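Local coordinates for acetylornithine aminotransferase (Aquifex aeolicus, PDB 2EH6), which catalyses the pyridoxal-phosphate-dependent transfer of an amino group from N(2)-acetyl-L-ornithine to 2-oxoglutarate in arginine biosynthesis, at residues K158-L169 with A190-I201. Numbering follows the deposited sequence.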
loop_
_atom_site.group_PDB
_atom_site.type_symbol
_atom_site.label_atom_id
_atom_site.label_comp_id
_atom_site.label_asym_id
_atom_site.label_seq_id
_atom_site.Cartn_x
_atom_site.Cartn_y
_atom_site.Cartn_z
ATOM N N LYS A 158 17.226 -12.628 -19.081
ATOM C CA LYS A 158 18.454 -12.146 -18.463
ATOM C C LYS A 158 18.821 -10.737 -18.919
ATOM O O LYS A 158 18.787 -10.423 -20.109
ATOM C CB LYS A 158 19.599 -13.123 -18.745
ATOM C CG LYS A 158 19.400 -14.458 -18.051
ATOM C CD LYS A 158 20.516 -15.442 -18.333
ATOM C CE LYS A 158 20.278 -16.744 -17.574
ATOM N NZ LYS A 158 21.320 -17.769 -17.861
ATOM N N LEU A 159 19.162 -9.891 -17.950
ATOM C CA LEU A 159 19.521 -8.506 -18.223
ATOM C C LEU A 159 20.727 -8.456 -19.158
ATOM O O LEU A 159 21.674 -9.227 -19.003
ATOM C CB LEU A 159 19.843 -7.780 -16.916
ATOM C CG LEU A 159 19.769 -6.252 -16.926
ATOM C CD1 LEU A 159 18.310 -5.812 -17.000
ATOM C CD2 LEU A 159 20.424 -5.701 -15.669
ATOM N N ASN A 160 20.675 -7.547 -20.124
ATOM C CA ASN A 160 21.737 -7.369 -21.110
ATOM C C ASN A 160 21.933 -8.590 -22.002
ATOM O O ASN A 160 22.992 -8.768 -22.602
ATOM C CB ASN A 160 23.056 -7.009 -20.424
ATOM C CG ASN A 160 22.966 -5.711 -19.653
ATOM O OD1 ASN A 160 22.332 -4.755 -20.103
ATOM N ND2 ASN A 160 23.607 -5.663 -18.494
ATOM N N ASP A 161 20.904 -9.426 -22.076
ATOM C CA ASP A 161 20.920 -10.629 -22.902
ATOM C C ASP A 161 19.644 -10.554 -23.728
ATOM O O ASP A 161 18.613 -11.107 -23.349
ATOM C CB ASP A 161 20.900 -11.880 -22.019
ATOM C CG ASP A 161 21.008 -13.163 -22.820
ATOM O OD1 ASP A 161 20.779 -13.119 -24.048
ATOM O OD2 ASP A 161 21.311 -14.218 -22.220
ATOM N N ILE A 162 19.719 -9.858 -24.857
ATOM C CA ILE A 162 18.559 -9.668 -25.715
ATOM C C ILE A 162 17.994 -10.965 -26.287
ATOM O O ILE A 162 16.799 -11.057 -26.564
ATOM C CB ILE A 162 18.888 -8.691 -26.869
ATOM C CG1 ILE A 162 17.605 -8.030 -27.373
ATOM C CG2 ILE A 162 19.585 -9.428 -28.003
ATOM C CD1 ILE A 162 16.916 -7.173 -26.327
ATOM N N ASP A 163 18.848 -11.970 -26.457
ATOM C CA ASP A 163 18.399 -13.246 -26.995
ATOM C C ASP A 163 17.493 -13.972 -26.007
ATOM O O ASP A 163 16.555 -14.657 -26.413
ATOM C CB ASP A 163 19.596 -14.132 -27.366
ATOM C CG ASP A 163 20.355 -13.614 -28.583
ATOM O OD1 ASP A 163 19.702 -13.305 -29.603
ATOM O OD2 ASP A 163 21.599 -13.520 -28.525
ATOM N N SER A 164 17.764 -13.815 -24.713
ATOM C CA SER A 164 16.944 -14.465 -23.691
ATOM C C SER A 164 15.534 -13.890 -23.735
ATOM O O SER A 164 14.574 -14.548 -23.335
ATOM C CB SER A 164 17.544 -14.264 -22.290
ATOM O OG SER A 164 17.479 -12.909 -21.887
ATOM N N VAL A 165 15.414 -12.659 -24.224
ATOM C CA VAL A 165 14.114 -12.011 -24.335
ATOM C C VAL A 165 13.337 -12.621 -25.506
ATOM O O VAL A 165 12.157 -12.938 -25.379
ATOM C CB VAL A 165 14.260 -10.485 -24.558
ATOM C CG1 VAL A 165 12.889 -9.839 -24.659
ATOM C CG2 VAL A 165 15.051 -9.865 -23.415
ATOM N N TYR A 166 14.004 -12.789 -26.644
ATOM C CA TYR A 166 13.356 -13.367 -27.818
ATOM C C TYR A 166 12.855 -14.784 -27.543
ATOM O O TYR A 166 11.764 -15.156 -27.969
ATOM C CB TYR A 166 14.322 -13.405 -29.005
ATOM C CG TYR A 166 14.726 -12.051 -29.535
ATOM C CD1 TYR A 166 13.779 -11.174 -30.067
ATOM C CD2 TYR A 166 16.060 -11.652 -29.524
ATOM C CE1 TYR A 166 14.155 -9.933 -30.578
ATOM C CE2 TYR A 166 16.447 -10.414 -30.031
ATOM C CZ TYR A 166 15.493 -9.562 -30.556
ATOM O OH TYR A 166 15.884 -8.341 -31.061
ATOM N N LYS A 167 13.650 -15.573 -26.830
ATOM C CA LYS A 167 13.269 -16.948 -26.527
ATOM C C LYS A 167 11.997 -17.044 -25.687
ATOM O O LYS A 167 11.401 -18.118 -25.580
ATOM C CB LYS A 167 14.408 -17.661 -25.795
ATOM C CG LYS A 167 15.729 -17.659 -26.544
ATOM N N LEU A 168 11.577 -15.927 -25.099
ATOM C CA LEU A 168 10.387 -15.921 -24.254
ATOM C C LEU A 168 9.240 -15.095 -24.818
ATOM O O LEU A 168 8.111 -15.186 -24.336
ATOM C CB LEU A 168 10.744 -15.394 -22.856
ATOM C CG LEU A 168 11.805 -16.154 -22.050
ATOM C CD1 LEU A 168 12.183 -15.350 -20.817
ATOM C CD2 LEU A 168 11.275 -17.522 -21.654
ATOM N N LEU A 169 9.517 -14.293 -25.839
ATOM C CA LEU A 169 8.479 -13.449 -26.413
ATOM C C LEU A 169 7.655 -14.129 -27.506
ATOM O O LEU A 169 8.202 -14.675 -28.463
ATOM C CB LEU A 169 9.101 -12.157 -26.952
ATOM C CG LEU A 169 8.160 -10.974 -27.212
ATOM C CD1 LEU A 169 8.974 -9.697 -27.303
ATOM C CD2 LEU A 169 7.360 -11.196 -28.491
ATOM N N ALA A 190 21.464 -1.925 -16.770
ATOM C CA ALA A 190 21.047 -2.389 -18.086
ATOM C C ALA A 190 21.857 -1.524 -19.044
ATOM O O ALA A 190 21.876 -0.302 -18.904
ATOM C CB ALA A 190 19.559 -2.144 -18.283
ATOM N N SER A 191 22.536 -2.148 -20.001
ATOM C CA SER A 191 23.357 -1.403 -20.955
ATOM C C SER A 191 22.519 -0.536 -21.886
ATOM O O SER A 191 21.335 -0.798 -22.102
ATOM C CB SER A 191 24.195 -2.362 -21.802
ATOM O OG SER A 191 23.375 -3.069 -22.717
ATOM N N GLU A 192 23.140 0.498 -22.444
ATOM C CA GLU A 192 22.433 1.374 -23.365
ATOM C C GLU A 192 22.060 0.569 -24.606
ATOM O O GLU A 192 20.969 0.715 -25.153
ATOM C CB GLU A 192 23.313 2.561 -23.757
ATOM C CG GLU A 192 22.600 3.578 -24.632
ATOM C CD GLU A 192 23.442 4.813 -24.895
ATOM O OE1 GLU A 192 24.548 4.673 -25.461
ATOM O OE2 GLU A 192 22.995 5.924 -24.535
ATOM N N ASP A 193 22.976 -0.289 -25.040
ATOM C CA ASP A 193 22.737 -1.120 -26.208
ATOM C C ASP A 193 21.531 -2.017 -25.961
ATOM O O ASP A 193 20.625 -2.098 -26.790
ATOM C CB ASP A 193 23.965 -1.981 -26.507
ATOM C CG ASP A 193 23.757 -2.891 -27.704
ATOM O OD1 ASP A 193 23.412 -2.371 -28.788
ATOM O OD2 ASP A 193 23.939 -4.120 -27.562
ATOM N N PHE A 194 21.527 -2.687 -24.811
ATOM C CA PHE A 194 20.437 -3.583 -24.446
ATOM C C PHE A 194 19.095 -2.859 -24.394
ATOM O O PHE A 194 18.110 -3.330 -24.962
ATOM C CB PHE A 194 20.714 -4.235 -23.088
ATOM C CG PHE A 194 19.631 -5.175 -22.636
ATOM C CD1 PHE A 194 19.385 -6.356 -23.328
ATOM C CD2 PHE A 194 18.850 -4.873 -21.524
ATOM C CE1 PHE A 194 18.375 -7.227 -22.917
ATOM C CE2 PHE A 194 17.841 -5.734 -21.106
ATOM C CZ PHE A 194 17.601 -6.914 -21.802
ATOM N N LEU A 195 19.054 -1.720 -23.709
ATOM C CA LEU A 195 17.818 -0.953 -23.594
ATOM C C LEU A 195 17.330 -0.473 -24.957
ATOM O O LEU A 195 16.124 -0.378 -25.198
ATOM C CB LEU A 195 18.014 0.244 -22.657
ATOM C CG LEU A 195 18.296 -0.114 -21.193
ATOM C CD1 LEU A 195 18.486 1.154 -20.386
ATOM C CD2 LEU A 195 17.144 -0.939 -20.629
ATOM N N SER A 196 18.273 -0.165 -25.842
ATOM C CA SER A 196 17.945 0.286 -27.188
ATOM C C SER A 196 17.215 -0.829 -27.928
ATOM O O SER A 196 16.136 -0.623 -28.480
ATOM C CB SER A 196 19.219 0.653 -27.946
ATOM O OG SER A 196 18.941 0.886 -29.317
ATOM N N LYS A 197 17.812 -2.014 -27.926
ATOM C CA LYS A 197 17.226 -3.164 -28.595
ATOM C C LYS A 197 15.898 -3.551 -27.965
ATOM O O LYS A 197 14.958 -3.921 -28.668
ATOM C CB LYS A 197 18.185 -4.353 -28.544
ATOM C CG LYS A 197 19.469 -4.151 -29.332
ATOM C CD LYS A 197 20.381 -5.360 -29.193
ATOM C CE LYS A 197 21.693 -5.165 -29.942
ATOM N NZ LYS A 197 22.612 -6.316 -29.717
ATOM N N LEU A 198 15.822 -3.469 -26.638
ATOM C CA LEU A 198 14.594 -3.816 -25.932
ATOM C C LEU A 198 13.490 -2.864 -26.368
ATOM O O LEU A 198 12.351 -3.274 -26.583
ATOM C CB LEU A 198 14.802 -3.728 -24.414
ATOM C CG LEU A 198 13.707 -4.335 -23.528
ATOM C CD1 LEU A 198 13.561 -5.816 -23.837
ATOM C CD2 LEU A 198 14.063 -4.142 -22.054
ATOM N N GLN A 199 13.831 -1.588 -26.504
ATOM C CA GLN A 199 12.858 -0.593 -26.935
ATOM C C GLN A 199 12.406 -0.967 -28.347
ATOM O O GLN A 199 11.220 -0.892 -28.675
ATOM C CB GLN A 199 13.492 0.801 -26.938
ATOM C CG GLN A 199 12.566 1.909 -27.418
ATOM C CD GLN A 199 11.429 2.182 -26.453
ATOM O OE1 GLN A 199 11.626 2.791 -25.400
ATOM N NE2 GLN A 199 10.232 1.724 -26.803
ATOM N N GLU A 200 13.370 -1.377 -29.169
ATOM C CA GLU A 200 13.117 -1.776 -30.555
ATOM C C GLU A 200 12.147 -2.947 -30.608
ATOM O O GLU A 200 11.164 -2.923 -31.348
ATOM C CB GLU A 200 14.430 -2.179 -31.230
ATOM C CG GLU A 200 14.271 -2.703 -32.646
ATOM C CD GLU A 200 15.534 -3.363 -33.168
ATOM O OE1 GLU A 200 15.950 -4.391 -32.588
ATOM O OE2 GLU A 200 16.110 -2.855 -34.154
ATOM N N ILE A 201 12.441 -3.973 -29.818
ATOM C CA ILE A 201 11.608 -5.164 -29.754
ATOM C C ILE A 201 10.163 -4.817 -29.433
ATOM O O ILE A 201 9.238 -5.314 -30.075
ATOM C CB ILE A 201 12.128 -6.138 -28.682
ATOM C CG1 ILE A 201 13.501 -6.670 -29.092
ATOM C CG2 ILE A 201 11.140 -7.276 -28.488
ATOM C CD1 ILE A 201 14.100 -7.640 -28.093
#
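Phe194 lays one face of its ring against the backbone of the type II turn Lys158-Asp161: Asn160 N sits over the ring centre, 3.3 Å above the plane, with Asn160 CA beside it. The ring reaches the turn because its CG stands anti to the backbone N (chi1 180°), which carries the ring toward 158-169. Its rim is filled in by Val165 CG2 and the backbone of Ile162, while the side chains of Leu159 and Phe194 cross at about a right angle, CD1 of Leu159 lying 4.1 Å from Phe194 CE2. An alanine in place of the phenylalanine would probably leave a gap beneath the turn and deprive Leu159, Ile162 and Val165 of their common partner. Next to the ring, Asn160 OD1 takes a short, nearly straight bond from Ser191 N (2.6 Å, 176° at the hydrogen), the donor tilted out of the carbonyl plane. Asn160 ND2 bonds to Glu189 O, a pairing that should fix the rotation of the amide. Ser191 in turn is the N-cap of its helix, its OG accepting from Phe194 N at 2.8 Å. Farther along, the side chain of Ile162 is a knob in the hole formed by Phe194, Lys197, Leu198 and Ile201. It meets Ile201 tip to tip, the two CD1 methyls pressed to 3.4 Å. Ile201 CD1 also meets CE1 and CZ of Tyr166, the two side chains crossing obliquely, and the side chains of Ile201 and Leu169 slide past each other in opposite directions, CG2 against CD1. Helices 162-166 and 192-201 run at 23° to each other, in the same direction, with Val165 and Leu198 both resting on Ile176 of strand 173-178. Neighbouring helices packed side by side on one face of a largely parallel sheet are characteristic of the large, cofactor-binding domain of fold-type I aminotransferases.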